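Local coordinates for RNA 2'-o-ribose methyltransferase (Thermus thermophilus, PDB 1IPA), which probably methylates the 2'-hydroxyl of a ribose in RNA, as a member of the TrmH family of knotted SPOUT methyltransferases, at residues A[46-54]-A[74-84]; A[176-184]-A[222-230]. One frame throughout, in Å; residues are numbered along the deposited sequence.

Contact 1. Residues A[46-54]-A[74-84]; sequences ELEQALVWE and LALLEVSEAVL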
loop_
_atom_site.group_PDB
_atom_site.type_symbol
_atom_site.label_atom_id
_atom_site.label_comp_id
_atom_site.label_asym_id
_atom_site.label_seq_id
_atom_site.Cartn_x
_atom_site.Cartn_y
_atom_site.Cartn_z
ATOM N N GLU A 46 -7.826 -11.088 -12.076
ATOM C CA GLU A 46 -8.984 -11.347 -12.925
ATOM C C GLU A 46 -10.189 -10.550 -12.440
ATOM O O GLU A 46 -10.451 -10.454 -11.235
ATOM C CB GLU A 46 -9.338 -12.835 -12.919
ATOM C CG GLU A 46 -8.135 -13.769 -13.011
ATOM C CD GLU A 46 -8.536 -15.230 -13.127
ATOM O OE1 GLU A 46 -8.986 -15.635 -14.219
ATOM O OE2 GLU A 46 -8.411 -15.970 -12.124
ATOM N N LEU A 47 -10.915 -9.977 -13.394
ATOM C CA LEU A 47 -12.105 -9.192 -13.106
ATOM C C LEU A 47 -13.336 -10.013 -13.476
ATOM O O LEU A 47 -13.274 -10.850 -14.371
ATOM C CB LEU A 47 -12.076 -7.902 -13.934
ATOM C CG LEU A 47 -11.523 -6.615 -13.307
ATOM C CD1 LEU A 47 -10.436 -6.901 -12.274
ATOM C CD2 LEU A 47 -11.021 -5.720 -14.424
ATOM N N GLU A 48 -14.449 -9.796 -12.785
ATOM C CA GLU A 48 -15.669 -10.529 -13.111
ATOM C C GLU A 48 -16.732 -9.601 -13.679
ATOM O O GLU A 48 -17.500 -9.991 -14.557
ATOM C CB GLU A 48 -16.206 -11.264 -11.891
ATOM C CG GLU A 48 -15.228 -12.277 -11.349
ATOM C CD GLU A 48 -15.882 -13.287 -10.437
ATOM O OE1 GLU A 48 -16.680 -12.868 -9.576
ATOM O OE2 GLU A 48 -15.586 -14.495 -10.586
ATOM N N GLN A 49 -16.778 -8.375 -13.180
ATOM C CA GLN A 49 -17.735 -7.415 -13.692
ATOM C C GLN A 49 -17.308 -5.980 -13.445
ATOM O O GLN A 49 -16.519 -5.700 -12.547
ATOM C CB GLN A 49 -19.128 -7.660 -13.103
ATOM C CG GLN A 49 -19.264 -7.454 -11.621
ATOM C CD GLN A 49 -20.680 -7.725 -11.154
ATOM O OE1 GLN A 49 -21.261 -8.756 -11.486
ATOM N NE2 GLN A 49 -21.243 -6.803 -10.383
ATOM N N ALA A 50 -17.828 -5.075 -14.267
ATOM C CA ALA A 50 -17.508 -3.667 -14.144
ATOM C C ALA A 50 -18.769 -2.831 -14.083
ATOM O O ALA A 50 -19.696 -3.036 -14.861
ATOM C CB ALA A 50 -16.652 -3.222 -15.319
ATOM N N LEU A 51 -18.805 -1.893 -13.148
ATOM C CA LEU A 51 -19.944 -1.003 -13.022
ATOM C C LEU A 51 -19.545 0.300 -13.698
ATOM O O LEU A 51 -18.378 0.697 -13.641
ATOM C CB LEU A 51 -20.290 -0.767 -11.551
ATOM C CG LEU A 51 -21.154 -1.848 -10.896
ATOM C CD1 LEU A 51 -20.469 -3.205 -10.956
ATOM C CD2 LEU A 51 -21.429 -1.450 -9.458
ATOM N N VAL A 52 -20.512 0.953 -14.340
ATOM C CA VAL A 52 -20.267 2.196 -15.065
ATOM C C VAL A 52 -21.302 3.280 -14.775
ATOM O O VAL A 52 -22.498 3.010 -14.765
ATOM C CB VAL A 52 -20.273 1.929 -16.574
ATOM C CG1 VAL A 52 -19.986 3.214 -17.337
ATOM C CG2 VAL A 52 -19.257 0.852 -16.907
ATOM N N TRP A 53 -20.828 4.503 -14.545
ATOM C CA TRP A 53 -21.687 5.662 -14.278
ATOM C C TRP A 53 -22.613 5.879 -15.476
ATOM O O TRP A 53 -22.156 6.000 -16.618
ATOM C CB TRP A 53 -20.805 6.899 -14.060
ATOM C CG TRP A 53 -21.485 8.260 -13.982
ATOM C CD1 TRP A 53 -20.984 9.451 -14.463
ATOM C CD2 TRP A 53 -22.719 8.591 -13.325
ATOM N NE1 TRP A 53 -21.826 10.491 -14.143
ATOM C CE2 TRP A 53 -22.896 9.994 -13.445
ATOM C CE3 TRP A 53 -23.688 7.845 -12.645
ATOM C CZ2 TRP A 53 -24.002 10.657 -12.911
ATOM C CZ3 TRP A 53 -24.791 8.506 -12.114
ATOM C CH2 TRP A 53 -24.938 9.899 -12.250
ATOM N N GLU A 54 -23.914 5.918 -15.211
ATOM C CA GLU A 54 -24.905 6.126 -16.259
ATOM C C GLU A 54 -24.683 7.494 -16.908
ATOM O O GLU A 54 -25.054 7.712 -18.061
ATOM C CB GLU A 54 -26.313 6.042 -15.667
ATOM C CG GLU A 54 -26.660 7.194 -14.753
ATOM C CD GLU A 54 -27.940 6.966 -13.976
ATOM O OE1 GLU A 54 -28.734 6.092 -14.390
ATOM O OE2 GLU A 54 -28.157 7.670 -12.960
ATOM N N LEU A 74 -17.220 -11.021 -18.824
ATOM C CA LEU A 74 -17.202 -9.753 -18.042
ATOM C C LEU A 74 -18.542 -9.034 -18.159
ATOM O O LEU A 74 -18.815 -8.375 -19.160
ATOM C CB LEU A 74 -16.087 -8.836 -18.550
ATOM C CG LEU A 74 -15.852 -7.560 -17.739
ATOM C CD1 LEU A 74 -15.323 -7.928 -16.365
ATOM C CD2 LEU A 74 -14.867 -6.662 -18.456
ATOM N N ALA A 75 -19.375 -9.164 -17.135
ATOM C CA ALA A 75 -20.677 -8.511 -17.136
ATOM C C ALA A 75 -20.535 -7.045 -16.734
ATOM O O ALA A 75 -19.791 -6.715 -15.811
ATOM C CB ALA A 75 -21.629 -9.231 -16.180
ATOM N N LEU A 76 -21.247 -6.170 -17.433
ATOM C CA LEU A 76 -21.194 -4.743 -17.143
ATOM C C LEU A 76 -22.521 -4.292 -16.541
ATOM O O LEU A 76 -23.561 -4.899 -16.789
ATOM C CB LEU A 76 -20.907 -3.963 -18.425
ATOM C CG LEU A 76 -19.712 -4.502 -19.224
ATOM C CD1 LEU A 76 -19.640 -3.832 -20.589
ATOM C CD2 LEU A 76 -18.426 -4.280 -18.435
ATOM N N LEU A 77 -22.473 -3.236 -15.738
ATOM C CA LEU A 77 -23.663 -2.691 -15.099
ATOM C C LEU A 77 -23.696 -1.174 -15.223
ATOM O O LEU A 77 -22.806 -0.483 -14.730
ATOM C CB LEU A 77 -23.698 -3.044 -13.606
ATOM C CG LEU A 77 -24.182 -4.395 -13.068
ATOM C CD1 LEU A 77 -25.616 -4.632 -13.518
ATOM C CD2 LEU A 77 -23.269 -5.515 -13.544
ATOM N N GLU A 78 -24.715 -0.654 -15.894
ATOM C CA GLU A 78 -24.854 0.784 -16.013
ATOM C C GLU A 78 -25.455 1.121 -14.656
ATOM O O GLU A 78 -26.526 0.630 -14.304
ATOM C CB GLU A 78 -25.806 1.133 -17.154
ATOM C CG GLU A 78 -25.834 2.601 -17.527
ATOM C CD GLU A 78 -26.453 2.828 -18.894
ATOM O OE1 GLU A 78 -27.612 2.399 -19.104
ATOM O OE2 GLU A 78 -25.775 3.430 -19.758
ATOM N N VAL A 79 -24.758 1.954 -13.894
ATOM C CA VAL A 79 -25.183 2.286 -12.546
ATOM C C VAL A 79 -25.355 3.777 -12.250
ATOM O O VAL A 79 -24.824 4.626 -12.962
ATOM C CB VAL A 79 -24.170 1.657 -11.557
ATOM C CG1 VAL A 79 -24.229 2.331 -10.218
ATOM C CG2 VAL A 79 -24.451 0.171 -11.421
ATOM N N SER A 80 -26.101 4.080 -11.190
ATOM C CA SER A 80 -26.348 5.457 -10.777
ATOM C C SER A 80 -25.274 5.936 -9.804
ATOM O O SER A 80 -24.508 5.137 -9.251
ATOM C CB SER A 80 -27.724 5.580 -10.116
ATOM O OG SER A 80 -27.704 5.120 -8.774
ATOM N N GLU A 81 -25.228 7.248 -9.592
ATOM C CA GLU A 81 -24.253 7.856 -8.700
ATOM C C GLU A 81 -24.433 7.396 -7.255
ATOM O O GLU A 81 -23.458 7.115 -6.556
ATOM C CB GLU A 81 -24.361 9.383 -8.778
ATOM C CG GLU A 81 -23.339 10.127 -7.938
ATOM C CD GLU A 81 -23.465 11.635 -8.061
ATOM O OE1 GLU A 81 -22.615 12.348 -7.489
ATOM O OE2 GLU A 81 -24.413 12.106 -8.725
ATOM N N ALA A 82 -25.681 7.316 -6.809
ATOM C CA ALA A 82 -25.962 6.888 -5.449
ATOM C C ALA A 82 -25.437 5.475 -5.194
ATOM O O ALA A 82 -25.034 5.152 -4.083
ATOM C CB ALA A 82 -27.456 6.954 -5.185
ATOM N N VAL A 83 -25.447 4.639 -6.227
ATOM C CA VAL A 83 -24.963 3.271 -6.112
ATOM C C VAL A 83 -23.437 3.221 -6.074
ATOM O O VAL A 83 -22.863 2.513 -5.250
ATOM C CB VAL A 83 -25.475 2.402 -7.273
ATOM C CG1 VAL A 83 -24.710 1.091 -7.329
ATOM C CG2 VAL A 83 -26.955 2.127 -7.085
ATOM N N LEU A 84 -22.779 3.966 -6.959
ATOM C CA LEU A 84 -21.314 3.997 -6.964
ATOM C C LEU A 84 -20.810 4.544 -5.631
ATOM O O LEU A 84 -19.808 4.081 -5.093
ATOM C CB LEU A 84 -20.792 4.880 -8.100
ATOM C CG LEU A 84 -20.989 4.349 -9.520
ATOM C CD1 LEU A 84 -20.604 5.424 -10.518
ATOM C CD2 LEU A 84 -20.166 3.083 -9.720
#

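Contact 2. Residues A[176-184]-A[222-230]; sequences ESEVLDWIK and RAAWLEAAQ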
loop_
_atom_site.group_PDB
_atom_site.type_symbol
_atom_site.label_atom_id
_atom_site.label_comp_id
_atom_site.label_asym_id
_atom_site.label_seq_id
_atom_site.Cartn_x
_atom_site.Cartn_y
_atom_site.Cartn_z
ATOM N N GLU A 176 7.059 -8.536 14.896
ATOM C CA GLU A 176 8.296 -7.793 15.023
ATOM C C GLU A 176 9.469 -8.753 15.211
ATOM O O GLU A 176 10.492 -8.614 14.548
ATOM C CB GLU A 176 8.206 -6.814 16.195
ATOM C CG GLU A 176 6.990 -5.891 16.109
ATOM C CD GLU A 176 7.010 -4.745 17.121
ATOM O OE1 GLU A 176 5.981 -4.037 17.227
ATOM O OE2 GLU A 176 8.047 -4.547 17.796
ATOM N N SER A 177 9.313 -9.734 16.097
ATOM C CA SER A 177 10.366 -10.717 16.358
ATOM C C SER A 177 10.698 -11.484 15.087
ATOM O O SER A 177 11.865 -11.720 14.786
ATOM C CB SER A 177 9.925 -11.726 17.427
ATOM O OG SER A 177 9.312 -11.088 18.533
ATOM N N GLU A 178 9.663 -11.876 14.352
ATOM C CA GLU A 178 9.833 -12.620 13.107
ATOM C C GLU A 178 10.582 -11.813 12.053
ATOM O O GLU A 178 11.449 -12.338 11.351
ATOM C CB GLU A 178 8.469 -13.038 12.546
ATOM C CG GLU A 178 7.793 -14.174 13.289
ATOM C CD GLU A 178 6.351 -14.370 12.852
ATOM O OE1 GLU A 178 5.503 -13.514 13.192
ATOM O OE2 GLU A 178 6.068 -15.370 12.161
ATOM N N VAL A 179 10.231 -10.536 11.936
ATOM C CA VAL A 179 10.876 -9.661 10.969
ATOM C C VAL A 179 12.318 -9.397 11.379
ATOM O O VAL A 179 13.216 -9.394 10.539
ATOM C CB VAL A 179 10.106 -8.329 10.834
ATOM C CG1 VAL A 179 10.942 -7.295 10.089
ATOM C CG2 VAL A 179 8.799 -8.578 10.089
ATOM N N LEU A 180 12.542 -9.188 12.672
ATOM C CA LEU A 180 13.888 -8.943 13.176
ATOM C C LEU A 180 14.790 -10.163 12.967
ATOM O O LEU A 180 15.944 -10.029 12.567
ATOM C CB LEU A 180 13.826 -8.545 14.655
ATOM C CG LEU A 180 13.419 -7.076 14.837
ATOM C CD1 LEU A 180 13.097 -6.757 16.287
ATOM C CD2 LEU A 180 14.560 -6.209 14.335
ATOM N N ASP A 181 14.257 -11.356 13.212
ATOM C CA ASP A 181 15.035 -12.574 13.014
ATOM C C ASP A 181 15.322 -12.721 11.529
ATOM O O ASP A 181 16.371 -13.230 11.132
ATOM C CB ASP A 181 14.265 -13.800 13.505
ATOM C CG ASP A 181 13.988 -13.761 14.998
ATOM O OD1 ASP A 181 13.330 -14.699 15.493
ATOM O OD2 ASP A 181 14.420 -12.798 15.675
ATOM N N TRP A 182 14.389 -12.267 10.703
ATOM C CA TRP A 182 14.565 -12.354 9.258
ATOM C C TRP A 182 15.743 -11.479 8.804
ATOM O O TRP A 182 16.598 -11.918 8.031
ATOM C CB TRP A 182 13.287 -11.907 8.545
ATOM C CG TRP A 182 13.354 -12.063 7.057
ATOM C CD1 TRP A 182 13.163 -13.209 6.348
ATOM C CD2 TRP A 182 13.687 -11.048 6.104
ATOM N NE1 TRP A 182 13.360 -12.974 5.009
ATOM C CE2 TRP A 182 13.682 -11.655 4.830
ATOM C CE3 TRP A 182 13.992 -9.684 6.201
ATOM C CZ2 TRP A 182 13.971 -10.947 3.659
ATOM C CZ3 TRP A 182 14.280 -8.979 5.036
ATOM C CH2 TRP A 182 14.267 -9.615 3.781
ATOM N N ILE A 183 15.773 -10.240 9.293
ATOM C CA ILE A 183 16.830 -9.290 8.949
ATOM C C ILE A 183 18.197 -9.919 9.207
ATOM O O ILE A 183 19.037 -10.000 8.313
ATOM C CB ILE A 183 16.731 -7.992 9.804
ATOM C CG1 ILE A 183 15.323 -7.399 9.725
ATOM C CG2 ILE A 183 17.757 -6.973 9.326
ATOM C CD1 ILE A 183 14.942 -6.901 8.373
ATOM N N LYS A 184 18.406 -10.359 10.443
ATOM C CA LYS A 184 19.668 -10.970 10.838
ATOM C C LYS A 184 19.955 -12.244 10.063
ATOM O O LYS A 184 21.107 -12.563 9.790
ATOM C CB LYS A 184 19.662 -11.252 12.342
ATOM C CG LYS A 184 19.374 -10.001 13.168
ATOM C CD LYS A 184 20.336 -8.872 12.780
ATOM C CE LYS A 184 19.713 -7.491 12.956
ATOM N NZ LYS A 184 20.516 -6.464 12.243
ATOM N N ARG A 222 10.699 0.703 19.415
ATOM C CA ARG A 222 11.038 0.052 20.677
ATOM C C ARG A 222 12.536 -0.197 20.743
ATOM O O ARG A 222 13.226 -0.141 19.726
ATOM C CB ARG A 222 10.306 -1.284 20.810
ATOM C CG ARG A 222 8.808 -1.185 20.638
ATOM C CD ARG A 222 8.138 -2.543 20.808
ATOM N NE ARG A 222 6.732 -2.498 20.412
ATOM C CZ ARG A 222 5.826 -1.682 20.947
ATOM N NH1 ARG A 222 6.173 -0.834 21.910
ATOM N NH2 ARG A 222 4.574 -1.705 20.510
ATOM N N ALA A 223 13.033 -0.476 21.943
ATOM C CA ALA A 223 14.457 -0.726 22.139
ATOM C C ALA A 223 14.935 -1.867 21.247
ATOM O O ALA A 223 16.035 -1.816 20.699
ATOM C CB ALA A 223 14.738 -1.050 23.608
ATOM N N ALA A 224 14.095 -2.888 21.097
ATOM C CA ALA A 224 14.429 -4.044 20.277
ATOM C C ALA A 224 14.973 -3.628 18.914
ATOM O O ALA A 224 15.981 -4.166 18.455
ATOM C CB ALA A 224 13.204 -4.926 20.102
ATOM N N TRP A 225 14.307 -2.673 18.271
ATOM C CA TRP A 225 14.739 -2.199 16.956
ATOM C C TRP A 225 16.006 -1.362 17.004
ATOM O O TRP A 225 16.828 -1.432 16.095
ATOM C CB TRP A 225 13.629 -1.390 16.274
ATOM C CG TRP A 225 12.459 -2.233 15.907
ATOM C CD1 TRP A 225 11.343 -2.460 16.658
ATOM C CD2 TRP A 225 12.331 -3.051 14.737
ATOM N NE1 TRP A 225 10.534 -3.373 16.034
ATOM C CE2 TRP A 225 11.113 -3.753 14.853
ATOM C CE3 TRP A 225 13.134 -3.261 13.603
ATOM C CZ2 TRP A 225 10.672 -4.653 13.880
ATOM C CZ3 TRP A 225 12.697 -4.155 12.633
ATOM C CH2 TRP A 225 11.472 -4.841 12.780
ATOM N N LEU A 226 16.171 -0.581 18.065
ATOM C CA LEU A 226 17.344 0.272 18.205
ATOM C C LEU A 226 18.630 -0.493 18.520
ATOM O O LEU A 226 19.715 -0.088 18.113
ATOM C CB LEU A 226 17.087 1.338 19.270
ATOM C CG LEU A 226 15.899 2.242 18.936
ATOM C CD1 LEU A 226 15.824 3.403 19.912
ATOM C CD2 LEU A 226 16.048 2.761 17.519
ATOM N N GLU A 227 18.503 -1.600 19.238
ATOM C CA GLU A 227 19.655 -2.412 19.587
ATOM C C GLU A 227 20.071 -3.271 18.398
ATOM O O GLU A 227 21.237 -3.636 18.262
ATOM C CB GLU A 227 19.319 -3.301 20.789
ATOM C CG GLU A 227 18.949 -2.503 22.036
ATOM C CD GLU A 227 18.503 -3.374 23.199
ATOM O OE1 GLU A 227 17.480 -4.084 23.062
ATOM O OE2 GLU A 227 19.173 -3.343 24.256
ATOM N N ALA A 228 19.116 -3.576 17.524
ATOM C CA ALA A 228 19.407 -4.401 16.358
ATOM C C ALA A 228 19.969 -3.623 15.175
ATOM O O ALA A 228 20.576 -4.209 14.278
ATOM C CB ALA A 228 18.157 -5.151 15.930
ATOM N N ALA A 229 19.783 -2.310 15.170
ATOM C CA ALA A 229 20.258 -1.486 14.059
ATOM C C ALA A 229 21.760 -1.241 14.039
ATOM O O ALA A 229 22.387 -1.100 15.080
ATOM C CB ALA A 229 19.530 -0.145 14.064
ATOM N N GLN A 230 22.328 -1.194 12.836
ATOM C CA GLN A 230 23.748 -0.919 12.667
ATOM C C GLN A 230 23.936 0.593 12.782
ATOM O O GLN A 230 25.014 1.077 13.127
ATOM C CB GLN A 230 24.236 -1.380 11.289
ATOM C CG GLN A 230 24.583 -2.859 11.175
ATOM C CD GLN A 230 23.437 -3.769 11.574
ATOM O OE1 GLN A 230 23.490 -4.428 12.609
ATOM N NE2 GLN A 230 22.394 -3.806 10.757
#

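Contact 1. Residues A[46-54]-A[74-84]
Leu-51 and Leu-77 sit as a directly paired couple on neighbouring parallel strands, their side chains lying alongside each other and pointing the same way. CB of Leu-51 lies 4.3 Å from Leu-84 CD2. With chi1 of -83°, CG stands beside its own backbone N, where it meets two partners of the other strand, Leu-77 CB and Val-79 CG2, both at 3.9 Å. At the tip the methyls divide, CD1 leaning on Leu-77 CB and CD2 on Val-79 CG2, while Leu-14 of helix 9-15 covers this side of the sheet. The strands are linked by the alternating ladder of a parallel pair, here within the substrate-binding domain, whose fold resembles ribosomal protein eL30. Val-52 supplies both directions of the ladder: its N donates to Leu-77 O, and its O accepts a nearly straight bond from Val-79 N (176°). Past the strand end, Glu-54 N closes the ladder on Val-79 O at 2.7 Å. The chain then turns at Ser-80 into helix 81-87, where Ser-80 OG accepts a weak capping bond from Val-83 N and is also hydrogen-bonded to Thr-4 O. Leu-84 of that helix lays CD1 3.8 Å from Trp-53 CB.

Contact 2. Residues A[176-184]-A[222-230]
The Trp-225 indole takes Leu-180 on one face and Glu-176 and Val-179 at its edge. Leu-180 CD2 makes a CH-pi contact with the six-membered ring, 3.5 Å from its centroid and 25° off the normal, and CG and CD1 of the same leucine spread over the ring beside it. Val-179 CG1 comes up in the ring plane, 3.7 Å from Trp-225 CH2. At the pyrrole side NE1 donates to Glu-176 OE2 at 3.3 Å, with the acceptor close to the ring plane but the nitrogen well above the plane of the carboxylate. That carboxylate also meets the edge of the Arg-222 guanidinium, the two planes only 8° apart, in a rather long salt bridge of 3.6 Å from OE2 to NE. Were Trp-225 an alanine, Leu-180 would probably lose the ring it lies on and Glu-176 OE2 its indole donor.

Further along, Leu-180 CD2 touches Ala-228 CB, and Lys-184 reaches across to the other segment. Its chain bends at chi2, and NZ donates to Ala-228 O at 3.0 Å.

The helices run nearly parallel, 5° between their directions, but their axes lie 11.3 Å apart, so the contact is made by side chains, chiefly the Trp-225 indole and Leu-180. Both pack against the parallel sheet of the SpoU methylase domain: Trp-225 rests on Val-120 and Val-122 of strand 117-122, Glu-176 touches Val-122 and Ala-148, and Ala-229 lies against strand 190-193.

In the fold
Contact 1 and contact 2 belong to different domains and lie on opposite sides of the chain's centre, with centres about 46 Å apart and nearest atoms about 27 Å apart. They follow one another along the chain: contact 1 is complete before contact 2 begins. Contact 1 pairs adjacent strands inside the mixed sheet of the amino-terminal domain, which probably helps to bind RNA. Contact 2, by contrast, joins two helices packed on the six-stranded parallel sheet of the domain whose deep trefoil knot forms the active-site architecture. Neither contact includes a bound ligand, and each is best read as internal packing of its own domain.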